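Local coordinates for 4-hydroxyphenylpyruvate dioxygenase (Pseudomonas putida, PDB 5HMQ) that converts 3-dehydroshikimate to protocatechuate with the help of a divalent metal ion, as a homodimer of two-domain chains that fuse a TIM barrel to a dioxygenase-like domain, at the interface of chains A and B. Coordinates in Å, arbitrary orientation; residue numbers count along the deposited sequence, not the author numbering. Chains: chain A/B, 4-hydroxyphenylpyruvate dioxygenase.

Contact 1: the interface of chains A and B. Residues chain A 200, 210-211; chain B 505, 508-509, 516-518.
A:Phe211 drives its ring between B:Ile509 and B:Tyr516, a clear instance of an aromatic residue at the end of one helix packing its rim against a mostly nonpolar surface of the partner subunit. CE1 lies 3.5 Å from CG1 of B:Ile509, whose ethyl branch runs past the ring in the opposite direction. On the neighbouring corner, CZ comes within 3.5 Å of CD2 of B:Tyr516; the two ring planes are inclined by 58° in an edge-to-face pairing. The same rim meets the backbone carbonyl of B:Arg505, its O in the ring plane and 3.5 Å from CE1. From its own chain, A:Leu200 lays CD1 over the centre of one face, 3.8 Å above the plane, and so backs the ring from within its own subunit; this leucine also crosses B:Ile509 at about a right angle.

A:His210 lies on the opposite side of the tyrosine plane from A:Phe211, and the CD2–CE2 edge of B:Tyr516 points at its imidazole face, the planes 81° apart. B:Tyr516 sets this edge between the two chain A residues because its chi1 of 172° swings CG away from the backbone N. B:Gly518 lies over the imidazole face near one corner, its backbone N 3.6 Å from CE1 of A:His210. Polar contact is slight: the extended side chain of B:Arg505 brings the edge of its guanidinium to the carbonyl of A:His210, where NH1 makes a weak hydrogen bond to O at 3.4 Å. The patch, largely nonpolar, joins the barrel domain of one subunit to the dioxygenase-like domain of the other, and so contributes to holding the homodimer together.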
loop_
_atom_site.group_PDB
_atom_site.type_symbol
_atom_site.label_atom_id
_atom_site.label_comp_id
_atom_site.label_asym_id
_atom_site.label_seq_id
_atom_site.Cartn_x
_atom_site.Cartn_y
_atom_site.Cartn_z
ATOM N N LEU A 200 5.912 -11.529 -17.913
ATOM C CA LEU A 200 4.734 -10.919 -18.502
ATOM C C LEU A 200 5.042 -10.621 -19.959
ATOM O O LEU A 200 6.155 -10.205 -20.293
ATOM C CB LEU A 200 4.350 -9.640 -17.752
ATOM C CG LEU A 200 4.072 -9.847 -16.260
ATOM C CD1 LEU A 200 4.022 -8.520 -15.516
ATOM C CD2 LEU A 200 2.787 -10.636 -16.047
ATOM N N HIS A 210 7.658 -1.054 -13.662
ATOM C CA HIS A 210 6.592 -1.249 -12.691
ATOM C C HIS A 210 6.603 -2.585 -11.959
ATOM O O HIS A 210 5.991 -2.678 -10.891
ATOM C CB HIS A 210 5.221 -1.089 -13.366
ATOM C CG HIS A 210 4.992 0.264 -13.964
ATOM N ND1 HIS A 210 4.831 1.398 -13.198
ATOM C CD2 HIS A 210 4.874 0.661 -15.254
ATOM C CE1 HIS A 210 4.635 2.437 -13.990
ATOM N NE2 HIS A 210 4.656 2.017 -15.242
ATOM N N PHE A 211 7.262 -3.622 -12.479
ATOM C CA PHE A 211 7.075 -4.962 -11.928
ATOM C C PHE A 211 8.329 -5.593 -11.334
ATOM O O PHE A 211 8.302 -6.785 -11.005
ATOM C CB PHE A 211 6.477 -5.882 -12.991
ATOM C CG PHE A 211 5.116 -5.456 -13.450
ATOM C CD1 PHE A 211 3.992 -5.780 -12.709
ATOM C CD2 PHE A 211 4.960 -4.718 -14.607
ATOM C CE1 PHE A 211 2.732 -5.383 -13.125
ATOM C CE2 PHE A 211 3.705 -4.319 -15.028
ATOM C CZ PHE A 211 2.590 -4.654 -14.286
ATOM N N ARG B 505 -0.499 -3.020 -9.179
ATOM C CA ARG B 505 0.339 -3.793 -10.090
ATOM C C ARG B 505 -0.023 -5.279 -10.052
ATOM O O ARG B 505 0.003 -5.953 -11.086
ATOM C CB ARG B 505 1.817 -3.573 -9.776
ATOM C CG ARG B 505 2.221 -3.778 -8.332
ATOM C CD ARG B 505 3.709 -3.500 -8.167
ATOM N NE ARG B 505 4.275 -4.188 -7.012
ATOM C CZ ARG B 505 5.570 -4.449 -6.858
ATOM N NH1 ARG B 505 6.440 -4.085 -7.791
ATOM N NH2 ARG B 505 5.998 -5.083 -5.773
ATOM N N ALA B 508 -2.803 -6.275 -12.410
ATOM C CA ALA B 508 -2.314 -6.328 -13.781
ATOM C C ALA B 508 -1.581 -7.635 -14.046
ATOM O O ALA B 508 -1.633 -8.164 -15.161
ATOM C CB ALA B 508 -1.401 -5.135 -14.060
ATOM N N ILE B 509 -0.903 -8.173 -13.032
ATOM C CA ILE B 509 -0.276 -9.482 -13.171
ATOM C C ILE B 509 -1.338 -10.571 -13.139
ATOM O O ILE B 509 -1.336 -11.491 -13.966
ATOM C CB ILE B 509 0.776 -9.698 -12.067
ATOM C CG1 ILE B 509 1.825 -8.586 -12.084
ATOM C CG2 ILE B 509 1.439 -11.053 -12.223
ATOM C CD1 ILE B 509 2.765 -8.629 -10.899
ATOM N N TYR B 516 -0.069 -2.038 -18.515
ATOM C CA TYR B 516 -0.252 -1.431 -17.204
ATOM C C TYR B 516 0.636 -0.208 -17.066
ATOM O O TYR B 516 1.871 -0.319 -17.082
ATOM C CB TYR B 516 0.013 -2.435 -16.084
ATOM C CG TYR B 516 0.027 -1.761 -14.729
ATOM C CD1 TYR B 516 -1.170 -1.453 -14.088
ATOM C CD2 TYR B 516 1.208 -1.450 -14.082
ATOM C CE1 TYR B 516 -1.188 -0.843 -12.863
ATOM C CE2 TYR B 516 1.210 -0.837 -12.846
ATOM C CZ TYR B 516 0.004 -0.534 -12.234
ATOM O OH TYR B 516 0.040 0.077 -10.995
ATOM N N ARG B 517 -0.005 0.941 -16.906
ATOM C CA ARG B 517 0.652 2.177 -16.532
ATOM C C ARG B 517 0.167 2.582 -15.150
ATOM O O ARG B 517 -1.016 2.445 -14.836
ATOM C CB ARG B 517 0.384 3.293 -17.556
ATOM C CG ARG B 517 0.609 2.815 -18.993
ATOM C CD ARG B 517 2.031 2.295 -19.199
ATOM N NE ARG B 517 2.075 1.197 -20.165
ATOM C CZ ARG B 517 2.328 1.344 -21.462
ATOM N NH1 ARG B 517 2.570 2.547 -21.964
ATOM N NH2 ARG B 517 2.340 0.283 -22.261
ATOM N N GLY B 518 1.102 3.036 -14.311
ATOM C CA GLY B 518 0.846 3.357 -12.917
ATOM C C GLY B 518 -0.102 4.512 -12.694
ATOM O O GLY B 518 -1.147 4.631 -13.342
#

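Contact 2: the interface of chains A and B. Residues chain A 361, 517, 597; chain B 206, 209.
B:Glu206 meets A:Arg517 and A:Arg597 across the interface, an example of one carboxylate serving several guanidinium groups through quite different geometries. Among the charged contacts, the salt bridge to A:Arg597 runs from NH2 to OE2 at 3.1 Å. The two side chains arrive from opposite directions with their planes 67° apart, and the N–H does not point at the oxygen, so the pairing is probably electrostatic rather than a hydrogen bond. A longer salt bridge links NE of A:Arg517 to OE1, 3.7 Å away. Within chain B, NH1 of B:Arg209 lies 3.0 Å from the same OE1, a salt bridge that would steady the carboxylate from its own helix.

Contacts over the faces of flat groups form the second kind. The guanidinium of A:Arg517 is stacked almost parallel to the carboxylate, at 12°. CG of B:Glu206 lies 3.5 Å above the centre of this guanidinium, and a bend at chi2 (-76°) turns the carboxylate alongside it, shifted toward NE. In chain A, CD of A:Arg517 lies over the centre of the A:Arg597 guanidinium, so the two arginines pack on each other beside the carboxylate. B:Arg209 offers a face to A:Gly361, whose backbone N lies 3.4 Å above the plane.

In the fold, both chain B residues belong to helix 204-211 of the barrel domain, while the chain A residues come from loops of the dioxygenase-like domain, A:Gly361 directly following helix 352-360.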
loop_
_atom_site.group_PDB
_atom_site.type_symbol
_atom_site.label_atom_id
_atom_site.label_comp_id
_atom_site.label_asym_id
_atom_site.label_seq_id
_atom_site.Cartn_x
_atom_site.Cartn_y
_atom_site.Cartn_z
ATOM N N GLY A 361 -12.051 -9.508 14.275
ATOM C CA GLY A 361 -13.280 -10.264 14.268
ATOM C C GLY A 361 -13.000 -11.751 14.304
ATOM O O GLY A 361 -11.903 -12.189 14.664
ATOM N N ARG A 517 -14.896 -6.733 4.999
ATOM C CA ARG A 517 -14.307 -7.562 6.040
ATOM C C ARG A 517 -12.803 -7.759 5.908
ATOM O O ARG A 517 -12.206 -8.411 6.772
ATOM C CB ARG A 517 -15.027 -8.921 6.090
ATOM C CG ARG A 517 -16.464 -8.805 6.589
ATOM C CD ARG A 517 -16.536 -7.971 7.872
ATOM N NE ARG A 517 -17.904 -7.617 8.251
ATOM C CZ ARG A 517 -18.469 -6.436 8.016
ATOM N NH1 ARG A 517 -17.788 -5.482 7.402
ATOM N NH2 ARG A 517 -19.718 -6.204 8.399
ATOM N N ARG A 597 -17.080 -13.937 5.917
ATOM C CA ARG A 597 -15.635 -14.114 5.795
ATOM C C ARG A 597 -15.260 -15.394 5.096
ATOM O O ARG A 597 -15.670 -15.650 3.956
ATOM C CB ARG A 597 -14.958 -14.149 7.157
ATOM C CG ARG A 597 -15.717 -13.390 8.184
ATOM C CD ARG A 597 -14.939 -12.195 8.630
ATOM N NE ARG A 597 -15.730 -11.387 9.480
ATOM C CZ ARG A 597 -15.232 -10.317 10.124
ATOM N NH1 ARG A 597 -13.940 -9.947 10.011
ATOM N NH2 ARG A 597 -16.037 -9.580 10.932
ATOM N N GLU B 206 -17.583 -2.683 12.917
ATOM C CA GLU B 206 -16.772 -2.875 11.719
ATOM C C GLU B 206 -16.384 -1.541 11.097
ATOM O O GLU B 206 -15.289 -1.410 10.538
ATOM C CB GLU B 206 -17.532 -3.737 10.709
ATOM C CG GLU B 206 -18.104 -5.030 11.276
ATOM C CD GLU B 206 -17.052 -6.101 11.494
ATOM O OE1 GLU B 206 -15.955 -5.997 10.901
ATOM O OE2 GLU B 206 -17.325 -7.052 12.259
ATOM N N ARG B 209 -13.443 -0.493 13.037
ATOM C CA ARG B 209 -12.298 -1.383 12.887
ATOM C C ARG B 209 -11.474 -1.042 11.651
ATOM O O ARG B 209 -10.238 -1.060 11.702
ATOM C CB ARG B 209 -12.780 -2.836 12.812
ATOM C CG ARG B 209 -11.691 -3.836 12.455
ATOM C CD ARG B 209 -12.163 -5.285 12.558
ATOM N NE ARG B 209 -12.366 -5.744 13.931
ATOM C CZ ARG B 209 -13.505 -6.261 14.383
ATOM N NH1 ARG B 209 -14.545 -6.388 13.569
ATOM N NH2 ARG B 209 -13.601 -6.658 15.644
#

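Helix 204-211 of the barrel domain takes part in both contacts, through its C-terminal end in chain A at contact 1 and through earlier residues in chain B at contact 2. The same arginine appears in both, as B:Arg517 at the margin of contact 1 and as A:Arg517, a main participant, in contact 2. The centres of the two patches lie about 29 Å apart, and the two-fold axis repeats each with the chains exchanged. Nonpolar and charged patches thus act on the same helix of each subunit, and together they pair each barrel with its partner's dioxygenase-like domain, a reciprocal arrangement consistent with the homodimer.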